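Endopolygalacturonase (Chondrostereum purpureum, PDB 1KCD) probably hydrolyses the alpha-1,4 links between galacturonate units of polygalacturonan, as an endo-acting family 28 glycoside hydrolase. Local coordinates at residues G200-G205 with A236-V241; I227-T232 with T271-S276; S259-D264 with T297-N302. One frame throughout, in Å; residues are numbered along the deposited sequence. Where two conformers were deposited one is given.

Contact 1: residues G200-G205 with A236-V241. With GTK (beta-D-galactofuranuronic acid), chain B.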
loop_
_atom_site.group_PDB
_atom_site.type_symbol
_atom_site.label_atom_id
_atom_site.label_comp_id
_atom_site.label_asym_id
_atom_site.label_seq_id
_atom_site.Cartn_x
_atom_site.Cartn_y
_atom_site.Cartn_z
ATOM N N GLY A 200 5.426 0.079 7.082
ATOM C CA GLY A 200 4.863 0.419 8.391
ATOM C C GLY A 200 3.598 1.242 8.279
ATOM O O GLY A 200 3.099 1.441 7.166
ATOM N N SER A 201 3.101 1.747 9.409
ATOM C CA SER A 201 3.871 1.746 10.651
ATOM C C SER A 201 4.006 0.345 11.224
ATOM O O SER A 201 3.080 -0.473 11.250
ATOM C CB SER A 201 3.198 2.671 11.688
ATOM O OG SER A 201 1.985 2.113 12.169
ATOM N N ILE A 202 5.201 0.062 11.683
ATOM C CA ILE A 202 5.533 -1.218 12.289
ATOM C C ILE A 202 5.048 -1.246 13.725
ATOM O O ILE A 202 5.419 -0.348 14.508
ATOM C CB ILE A 202 7.061 -1.494 12.197
ATOM C CG1 ILE A 202 7.528 -1.475 10.733
ATOM C CG2 ILE A 202 7.440 -2.784 12.930
ATOM C CD1 ILE A 202 6.978 -2.673 9.938
ATOM N N ALA A 203 4.201 -2.243 14.016
ATOM C CA ALA A 203 3.645 -2.423 15.342
ATOM C C ALA A 203 4.323 -3.570 16.066
ATOM O O ALA A 203 5.052 -4.398 15.471
ATOM C CB ALA A 203 2.137 -2.742 15.167
ATOM N N THR A 204 4.044 -3.672 17.365
ATOM C CA THR A 204 4.588 -4.781 18.151
ATOM C C THR A 204 4.295 -6.114 17.498
ATOM O O THR A 204 3.191 -6.407 17.040
ATOM C CB THR A 204 3.950 -4.739 19.547
ATOM O OG1 THR A 204 4.569 -3.575 20.131
ATOM C CG2 THR A 204 4.200 -5.971 20.411
ATOM N N GLY A 205 5.324 -6.963 17.446
ATOM C CA GLY A 205 5.192 -8.329 16.961
ATOM C C GLY A 205 5.254 -8.418 15.457
ATOM O O GLY A 205 5.094 -9.551 14.954
ATOM N N ALA A 236 9.678 -6.426 17.143
ATOM C CA ALA A 236 9.338 -6.074 15.771
ATOM C C ALA A 236 10.619 -5.810 14.996
ATOM O O ALA A 236 11.684 -5.636 15.613
ATOM C CB ALA A 236 8.458 -4.824 15.780
ATOM N N SER A 237 10.531 -5.763 13.659
ATOM C CA SER A 237 11.743 -5.456 12.909
ATOM C C SER A 237 11.417 -5.137 11.473
ATOM O O SER A 237 10.370 -5.537 10.950
ATOM C CB SER A 237 12.732 -6.661 12.940
ATOM O OG SER A 237 12.102 -7.840 12.417
ATOM N N VAL A 238 12.358 -4.465 10.824
ATOM C CA VAL A 238 12.391 -4.327 9.353
ATOM C C VAL A 238 13.814 -4.698 8.952
ATOM O O VAL A 238 14.778 -4.106 9.474
ATOM C CB VAL A 238 12.089 -2.897 8.915
ATOM C CG1 VAL A 238 12.165 -2.722 7.387
ATOM C CG2 VAL A 238 10.709 -2.432 9.435
ATOM N N SER A 239 13.949 -5.632 8.015
ATOM C CA SER A 239 15.309 -6.028 7.607
ATOM C C SER A 239 15.365 -6.390 6.161
ATOM O O SER A 239 14.601 -7.254 5.696
ATOM C CB SER A 239 15.720 -7.240 8.426
ATOM O OG SER A 239 17.092 -7.577 8.202
ATOM N N GLY A 240 16.284 -5.787 5.463
ATOM C CA GLY A 240 16.480 -6.225 4.066
ATOM C C GLY A 240 15.554 -5.449 3.132
ATOM O O GLY A 240 14.567 -6.060 2.693
ATOM N N VAL A 241 15.810 -4.187 2.921
ATOM C CA VAL A 241 14.972 -3.353 2.050
ATOM C C VAL A 241 15.854 -2.778 0.973
ATOM O O VAL A 241 16.914 -2.211 1.323
ATOM C CB VAL A 241 14.312 -2.213 2.855
ATOM C CG1 VAL A 241 13.480 -1.319 1.920
ATOM C CG2 VAL A 241 13.483 -2.750 4.016
HETATM C C1 GTK B . -3.645 2.902 7.301
HETATM O O1 GTK B . -4.214 1.761 7.931
HETATM C C2 GTK B . -4.385 4.180 7.580
HETATM O O2 GTK B . -4.000 5.153 6.581
HETATM C C3 GTK B . -3.722 4.651 8.895
HETATM O O3 GTK B . -4.576 4.263 9.962
HETATM C C4 GTK B . -2.433 3.826 8.999
HETATM O O4 GTK B . -2.341 3.009 7.841
HETATM C C5 GTK B . -1.162 4.619 9.289
HETATM O O5 GTK B . -0.784 5.212 8.056
HETATM C C6 GTK B . 0.036 3.902 9.836
HETATM O O6B GTK B . -0.139 3.370 11.045
HETATM O O6A GTK B . 1.090 3.769 9.240
#

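Contact 2: residues I227-T232 with T271-S276. With GTK (beta-D-galactofuranuronic acid), chain B; GTR (beta-D-galactopyranuronic acid), chain C.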
loop_
_atom_site.group_PDB
_atom_site.type_symbol
_atom_site.label_atom_id
_atom_site.label_comp_id
_atom_site.label_asym_id
_atom_site.label_seq_id
_atom_site.Cartn_x
_atom_site.Cartn_y
_atom_site.Cartn_z
ATOM N N ILE A 227 10.158 4.467 6.038
ATOM C CA ILE A 227 10.070 3.305 6.903
ATOM C C ILE A 227 9.715 3.843 8.265
ATOM O O ILE A 227 10.510 4.598 8.836
ATOM C CB ILE A 227 11.365 2.477 6.960
ATOM C CG1 ILE A 227 11.815 2.165 5.516
ATOM C CG2 ILE A 227 11.179 1.222 7.832
ATOM C CD1 ILE A 227 13.136 1.358 5.518
ATOM N N LYS A 228 8.523 3.535 8.735
ATOM C CA LYS A 228 8.004 4.092 9.982
ATOM C C LYS A 228 7.730 2.986 10.960
ATOM O O LYS A 228 7.067 2.014 10.625
ATOM C CB LYS A 228 6.687 4.870 9.715
ATOM C CG LYS A 228 5.767 4.398 8.579
ATOM C CD LYS A 228 4.448 5.196 8.548
ATOM C CE LYS A 228 3.645 4.845 7.265
ATOM N NZ LYS A 228 2.283 5.323 7.347
ATOM N N ALA A 229 8.238 3.145 12.172
ATOM C CA ALA A 229 7.937 2.216 13.232
ATOM C C ALA A 229 7.370 2.978 14.404
ATOM O O ALA A 229 7.859 4.049 14.776
ATOM C CB ALA A 229 9.170 1.432 13.705
ATOM N N GLN A 230 6.291 2.396 14.973
ATOM C CA GLN A 230 5.726 3.005 16.169
ATOM C C GLN A 230 6.778 3.094 17.268
ATOM O O GLN A 230 7.483 2.115 17.550
ATOM C CB GLN A 230 4.546 2.123 16.652
ATOM C CG GLN A 230 3.406 2.160 15.626
ATOM C CD GLN A 230 2.289 1.172 15.828
ATOM O OE1 GLN A 230 2.047 0.725 16.958
ATOM N NE2 GLN A 230 1.546 0.865 14.766
ATOM N N ARG A 231 6.871 4.277 17.894
ATOM C CA ARG A 231 7.863 4.452 18.974
ATOM C C ARG A 231 7.729 3.379 20.000
ATOM O O ARG A 231 8.739 2.968 20.572
ATOM C CB ARG A 231 7.581 5.811 19.614
ATOM C CG ARG A 231 8.534 6.116 20.762
ATOM C CD ARG A 231 8.173 7.440 21.399
ATOM N NE ARG A 231 8.581 8.594 20.605
ATOM C CZ ARG A 231 7.745 9.450 20.025
ATOM N NH1 ARG A 231 6.421 9.302 20.076
ATOM N NH2 ARG A 231 8.215 10.515 19.335
ATOM N N THR A 232 6.500 2.923 20.309
ATOM C CA THR A 232 6.293 1.979 21.399
ATOM C C THR A 232 6.408 0.509 20.990
ATOM O O THR A 232 6.307 -0.353 21.869
ATOM C CB THR A 232 4.903 2.174 21.998
ATOM O OG1 THR A 232 3.953 2.032 20.916
ATOM C CG2 THR A 232 4.777 3.546 22.622
ATOM N N THR A 271 13.347 1.778 20.417
ATOM C CA THR A 271 14.479 0.850 20.223
ATOM C C THR A 271 14.022 -0.576 20.004
ATOM O O THR A 271 14.859 -1.468 19.843
ATOM C CB THR A 271 15.428 0.885 21.445
ATOM O OG1 THR A 271 14.623 0.487 22.596
ATOM C CG2 THR A 271 15.948 2.290 21.651
ATOM N N GLY A 272 12.691 -0.815 19.986
ATOM C CA GLY A 272 12.186 -2.192 19.921
ATOM C C GLY A 272 11.765 -2.689 18.541
ATOM O O GLY A 272 11.255 -3.813 18.506
ATOM N N ALA A 273 12.020 -1.898 17.508
ATOM C CA ALA A 273 11.667 -2.306 16.137
ATOM C C ALA A 273 12.861 -2.082 15.237
ATOM O O ALA A 273 12.825 -1.268 14.295
ATOM C CB ALA A 273 10.453 -1.487 15.705
ATOM N N PRO A 274 13.967 -2.759 15.507
ATOM C CA PRO A 274 15.210 -2.500 14.820
ATOM C C PRO A 274 15.057 -2.600 13.285
ATOM O O PRO A 274 14.408 -3.514 12.764
ATOM C CB PRO A 274 16.179 -3.630 15.292
ATOM C CG PRO A 274 15.255 -4.640 15.936
ATOM C CD PRO A 274 14.132 -3.817 16.534
ATOM N N PHE A 275 15.720 -1.659 12.618
ATOM C CA PHE A 275 15.824 -1.621 11.173
ATOM C C PHE A 275 17.244 -2.030 10.781
ATOM O O PHE A 275 18.212 -1.481 11.332
ATOM C CB PHE A 275 15.584 -0.246 10.566
ATOM C CG PHE A 275 14.254 0.418 10.839
ATOM C CD1 PHE A 275 13.155 -0.292 11.312
ATOM C CD2 PHE A 275 14.130 1.803 10.625
ATOM C CE1 PHE A 275 11.949 0.397 11.552
ATOM C CE2 PHE A 275 12.928 2.453 10.811
ATOM C CZ PHE A 275 11.822 1.760 11.291
ATOM N N SER A 276 17.338 -2.910 9.795
ATOM C CA SER A 276 18.657 -3.277 9.293
ATOM C C SER A 276 18.625 -3.412 7.784
ATOM O O SER A 276 17.599 -3.695 7.142
ATOM C CB SER A 276 19.150 -4.561 9.919
ATOM O OG SER A 276 18.227 -5.566 9.829
HETATM C C1 GTK B . -3.645 2.902 7.301
HETATM O O1 GTK B . -4.214 1.761 7.931
HETATM C C2 GTK B . -4.385 4.180 7.580
HETATM O O2 GTK B . -4.000 5.153 6.581
HETATM C C3 GTK B . -3.722 4.651 8.895
HETATM O O3 GTK B . -4.576 4.263 9.962
HETATM C C4 GTK B . -2.433 3.826 8.999
HETATM O O4 GTK B . -2.341 3.009 7.841
HETATM C C5 GTK B . -1.162 4.619 9.289
HETATM O O5 GTK B . -0.784 5.212 8.056
HETATM C C6 GTK B . 0.036 3.902 9.836
HETATM O O6B GTK B . -0.139 3.370 11.045
HETATM O O6A GTK B . 1.090 3.769 9.240
HETATM C C1 GTR C . -1.977 11.251 8.409
HETATM C C2 GTR C . -3.180 10.331 8.737
HETATM C C3 GTR C . -2.717 9.302 9.617
HETATM C C4 GTR C . -1.591 8.381 8.964
HETATM C C5 GTR C . -0.514 9.392 8.511
HETATM C C6 GTR C . 0.571 8.669 7.728
HETATM O O1 GTR C . -2.380 12.222 7.466
HETATM O O2 GTR C . -4.182 11.152 9.415
HETATM O O3 GTR C . -3.819 8.371 9.943
HETATM O O4 GTR C . -2.134 7.653 7.819
HETATM O O5 GTR C . -1.077 10.412 7.667
HETATM O O6A GTR C . 0.728 8.829 6.498
HETATM O O6B GTR C . 1.302 7.901 8.376
HETATM O O HOH W 1 10.291 0.669 19.949
#

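Contact 3: residues S259-D264 with T297-N302. With GTK (beta-D-galactofuranuronic acid), chain B; GTR (beta-D-galactopyranuronic acid), chain C.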
loop_
_atom_site.group_PDB
_atom_site.type_symbol
_atom_site.label_atom_id
_atom_site.label_comp_id
_atom_site.label_asym_id
_atom_site.label_seq_id
_atom_site.Cartn_x
_atom_site.Cartn_y
_atom_site.Cartn_z
ATOM N N SER A 259 12.177 6.340 10.309
ATOM C CA SER A 259 11.949 6.840 11.642
ATOM C C SER A 259 11.297 5.819 12.553
ATOM O O SER A 259 10.321 5.148 12.188
ATOM C CB SER A 259 10.994 8.047 11.533
ATOM O OG SER A 259 10.543 8.460 12.799
ATOM N N GLN A 260 11.841 5.780 13.772
ATOM C CA GLN A 260 11.296 4.940 14.830
ATOM C C GLN A 260 10.554 5.776 15.856
ATOM O O GLN A 260 10.340 5.338 17.007
ATOM C CB GLN A 260 12.416 4.118 15.440
ATOM C CG GLN A 260 12.839 3.011 14.466
ATOM C CD GLN A 260 14.176 2.376 14.791
ATOM O OE1 GLN A 260 15.066 3.015 15.367
ATOM N NE2 GLN A 260 14.382 1.119 14.386
ATOM N N SER A 261 10.066 6.943 15.441
ATOM C CA SER A 261 9.292 7.839 16.322
ATOM C C SER A 261 7.801 7.873 16.041
ATOM O O SER A 261 7.106 8.695 16.633
ATOM C CB SER A 261 9.830 9.281 16.132
ATOM O OG SER A 261 11.193 9.319 16.534
ATOM N N TYR A 262 7.318 7.045 15.132
ATOM C CA TYR A 262 5.942 7.183 14.689
ATOM C C TYR A 262 5.010 7.133 15.866
ATOM O O TYR A 262 5.148 6.281 16.777
ATOM C CB TYR A 262 5.652 6.048 13.683
ATOM C CG TYR A 262 4.365 6.333 12.910
ATOM C CD1 TYR A 262 4.390 7.145 11.749
ATOM C CD2 TYR A 262 3.172 5.784 13.314
ATOM C CE1 TYR A 262 3.232 7.405 11.024
ATOM C CE2 TYR A 262 1.978 6.041 12.602
ATOM C CZ TYR A 262 2.035 6.857 11.477
ATOM O OH TYR A 262 0.845 7.089 10.789
ATOM N N PRO A 263 3.966 7.948 15.934
ATOM C CA PRO A 263 3.457 8.798 14.849
ATOM C C PRO A 263 4.158 10.118 14.650
ATOM O O PRO A 263 3.846 10.873 13.713
ATOM C CB PRO A 263 2.005 9.025 15.338
ATOM C CG PRO A 263 2.118 9.037 16.819
ATOM C CD PRO A 263 3.091 7.920 17.147
ATOM N N ASP A 264 5.154 10.488 15.426
ATOM C CA ASP A 264 5.935 11.694 15.145
ATOM C C ASP A 264 6.971 11.380 14.095
ATOM O O ASP A 264 7.356 10.212 13.929
ATOM C CB ASP A 264 6.659 12.128 16.407
ATOM C CG ASP A 264 5.678 12.413 17.514
ATOM O OD1 ASP A 264 4.797 13.245 17.230
ATOM O OD2 ASP A 264 5.720 11.820 18.589
ATOM N N THR A 297 15.742 12.394 6.294
ATOM C CA THR A 297 15.929 12.270 7.732
ATOM C C THR A 297 15.920 10.786 8.110
ATOM O O THR A 297 15.004 10.056 7.667
ATOM C CB THR A 297 14.881 13.077 8.540
ATOM O OG1 THR A 297 15.321 14.451 8.410
ATOM C CG2 THR A 297 14.888 12.685 10.010
ATOM N N VAL A 298 16.896 10.412 8.920
ATOM C CA VAL A 298 16.930 9.076 9.513
ATOM C C VAL A 298 16.904 9.301 11.004
ATOM O O VAL A 298 17.797 10.003 11.513
ATOM C CB VAL A 298 18.165 8.300 9.088
ATOM C CG1 VAL A 298 18.297 6.977 9.833
ATOM C CG2 VAL A 298 18.134 8.121 7.543
ATOM N N GLU A 299 15.900 8.741 11.673
ATOM C CA GLU A 299 15.761 8.905 13.127
ATOM C C GLU A 299 15.646 7.521 13.761
ATOM O O GLU A 299 14.546 6.975 13.898
ATOM C CB GLU A 299 14.532 9.745 13.429
ATOM C CG GLU A 299 14.252 10.007 14.882
ATOM C CD GLU A 299 15.053 11.130 15.517
ATOM O OE1 GLU A 299 16.035 11.586 14.948
ATOM O OE2 GLU A 299 14.673 11.521 16.648
ATOM N N CYS A 300 16.797 6.954 14.108
ATOM C CA CYS A 300 16.911 5.597 14.642
ATOM C C CYS A 300 17.173 5.619 16.134
ATOM O O CYS A 300 18.116 6.290 16.592
ATOM C CB CYS A 300 18.139 4.859 14.051
ATOM S SG CYS A 300 17.886 4.376 12.319
ATOM N N GLY A 301 16.393 4.835 16.873
ATOM C CA GLY A 301 16.766 4.363 18.182
ATOM C C GLY A 301 17.518 3.045 18.116
ATOM O O GLY A 301 18.317 2.722 19.024
ATOM N N ASN A 302 17.310 2.250 17.060
ATOM C CA ASN A 302 17.968 0.942 16.997
ATOM C C ASN A 302 18.027 0.563 15.512
ATOM O O ASN A 302 17.019 0.089 14.937
ATOM C CB ASN A 302 17.204 -0.110 17.787
ATOM C CG ASN A 302 17.946 -1.443 17.834
ATOM O OD1 ASN A 302 19.023 -1.587 17.269
ATOM N ND2 ASN A 302 17.310 -2.428 18.510
HETATM C C1 GTK B . -3.645 2.902 7.301
HETATM O O1 GTK B . -4.214 1.761 7.931
HETATM C C2 GTK B . -4.385 4.180 7.580
HETATM O O2 GTK B . -4.000 5.153 6.581
HETATM C C3 GTK B . -3.722 4.651 8.895
HETATM O O3 GTK B . -4.576 4.263 9.962
HETATM C C4 GTK B . -2.433 3.826 8.999
HETATM O O4 GTK B . -2.341 3.009 7.841
HETATM C C5 GTK B . -1.162 4.619 9.289
HETATM O O5 GTK B . -0.784 5.212 8.056
HETATM C C6 GTK B . 0.036 3.902 9.836
HETATM O O6B GTK B . -0.139 3.370 11.045
HETATM O O6A GTK B . 1.090 3.769 9.240
HETATM C C1 GTR C . -1.977 11.251 8.409
HETATM C C2 GTR C . -3.180 10.331 8.737
HETATM C C3 GTR C . -2.717 9.302 9.617
HETATM C C4 GTR C . -1.591 8.381 8.964
HETATM C C5 GTR C . -0.514 9.392 8.511
HETATM C C6 GTR C . 0.571 8.669 7.728
HETATM O O1 GTR C . -2.380 12.222 7.466
HETATM O O2 GTR C . -4.182 11.152 9.415
HETATM O O3 GTR C . -3.819 8.371 9.943
HETATM O O4 GTR C . -2.134 7.653 7.819
HETATM O O5 GTR C . -1.077 10.412 7.667
HETATM O O6A GTR C . 0.728 8.829 6.498
HETATM O O6B GTR C . 1.302 7.901 8.376
#

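Contact 1: residues G200-G205 with A236-V241
Ile202 lays its two branches over Ala236 and Val238 inside a right-handed parallel beta-helix, the fold of family 28 glycoside hydrolases. Strand 197-202 forms part of one wall and strand 237-244 part of another, so the apolar contact closes the interior between walls. With chi1 at -58°, Ile202 keeps CG2 anti to its backbone N and sends CG1 beside that N, and the branches take different partners. CG2 lies 3.6 Å from Ala236 CB, while CG1 meets Val238 CG2 at the same separation. Beta-branched residues suit these two strand positions, whereas Ala236 is small enough for the chain to turn close by: its CB also comes within 3.4 Å of Ala203 O. No hydrogen bond joins the two segments, and the contact is purely van der Waals.

Next to Ile202 on the strand, Ser201 faces the bound galactofuranuronic acid. A cis peptide links it to Gly200, whose backbone angles would jam any side chain against the preceding carbonyl. Gln230 NE2 also bonds to the Ser201 hydroxyl and helps position it. The sugar carboxylate is gripped at both oxygens, Ser201 N reaching O6A at 2.9 Å and Ser201 OG reaching O6B at 2.7 Å.

Contact 2: residues I227-T232 with T271-S276
Gly272 and Arg231 are joined across the contact by one water: Gly272 N donates to it at 2.8 Å, and the water in turn bonds to Arg231 O. At Ala273 two methyls meet directly, its CB standing 3.8 Å from Ala229 CB, and small residues on both sides let the backbones come near. Beyond Pro274, Phe275 fills the wider gap. Its first torsion, -59°, puts CG anti to the carbonyl carbon and directs the ring at the other segment, where CZ is 3.6 Å from Ala229 CB. Ile227 CG2 sits over one ring face in a CH-pi contact, 3.7 Å from the centroid and 19° off the normal, while Ala229 N lies at the ring edge, in its plane. An alanine in place of Phe275 would probably open a gap beneath Ile227 and deprive its CG2 methyl of the aromatic face.

Between the inward Ile227 and Ala229, Lys228 points the other way. Its extended chain carries NZ to galactofuranuronate O6A at 2.7 Å and to galacturonate O6B at 2.9 Å, and Asp174 shares the ammonium in a salt bridge. This alternation, apolar core within and sugar-binding charge without, belongs to the substrate cleft of a family 28 beta-helix.

Contact 3: residues S259-D264 with T297-N302
Gln260 grips the backbone of 301-302 with both ends of its side-chain amide. NE2 gives a nearly straight bond to Asn302 O (2.9 Å, 172°), with that oxygen almost in the plane of the glutamine amide, while OE1 accepts from Asn302 N at 2.9 Å and, more weakly, from Gly301 N. Glutamine suits the place because one flat group supplies both a donor and an acceptor, and the chain, extended beyond CG, is long enough to span the gap. NE2 has a second acceptor in Ala273 O, so a flipped amide would probably set its NH2 against the two backbone N-H groups and turn OE1 toward the two carbonyl oxygens. Gln260 N also bonds to Glu299 O at 3.0 Å.

Beside that bond, Ser259 and Glu299 form a parallel bridge between neighbouring coils of the right-handed beta-helix, just where segment 259-264 turns a corner at Gln260 and Ser261. An ST turn shapes that corner, Ser261 N donating to Ser259 OG at 3.1 Å; Asp265 O also bonds to this hydroxyl. Past it, a cis peptide leads into Pro263, whose CB lies over one face of the Tyr262 ring. Tyr262 OH donates to galacturonate O6B at 2.6 Å, with that oxygen near the ring plane.

Ser261 OG lies 3.5 Å from Glu299 CG, and Gly267 holds both polar ends, its O bonding to Ser261 OG and its N to Glu299 OE2.

Overall arrangement
The three contacts advance along the beta-helix axis, with centres about 6 Å apart for contacts 1 and 2, about 7 Å for 2 and 3, and about 12 Å for 1 and 3. Strands 197-202, 226-230, 254-259 and 294-299 are successive neighbours in one parallel sheet. Contacts 1 and 2 cross the interior from this sheet to strands 237-244 and 275-280, themselves adjacent, whereas contact 3 joins consecutive coils. In sequence, contact 2 interleaves with each of the others, and contact 1 closes before contact 3 opens. The outward residues Ser201, Lys228 and Tyr262 thereby come together from three successive coils around the two bound sugars.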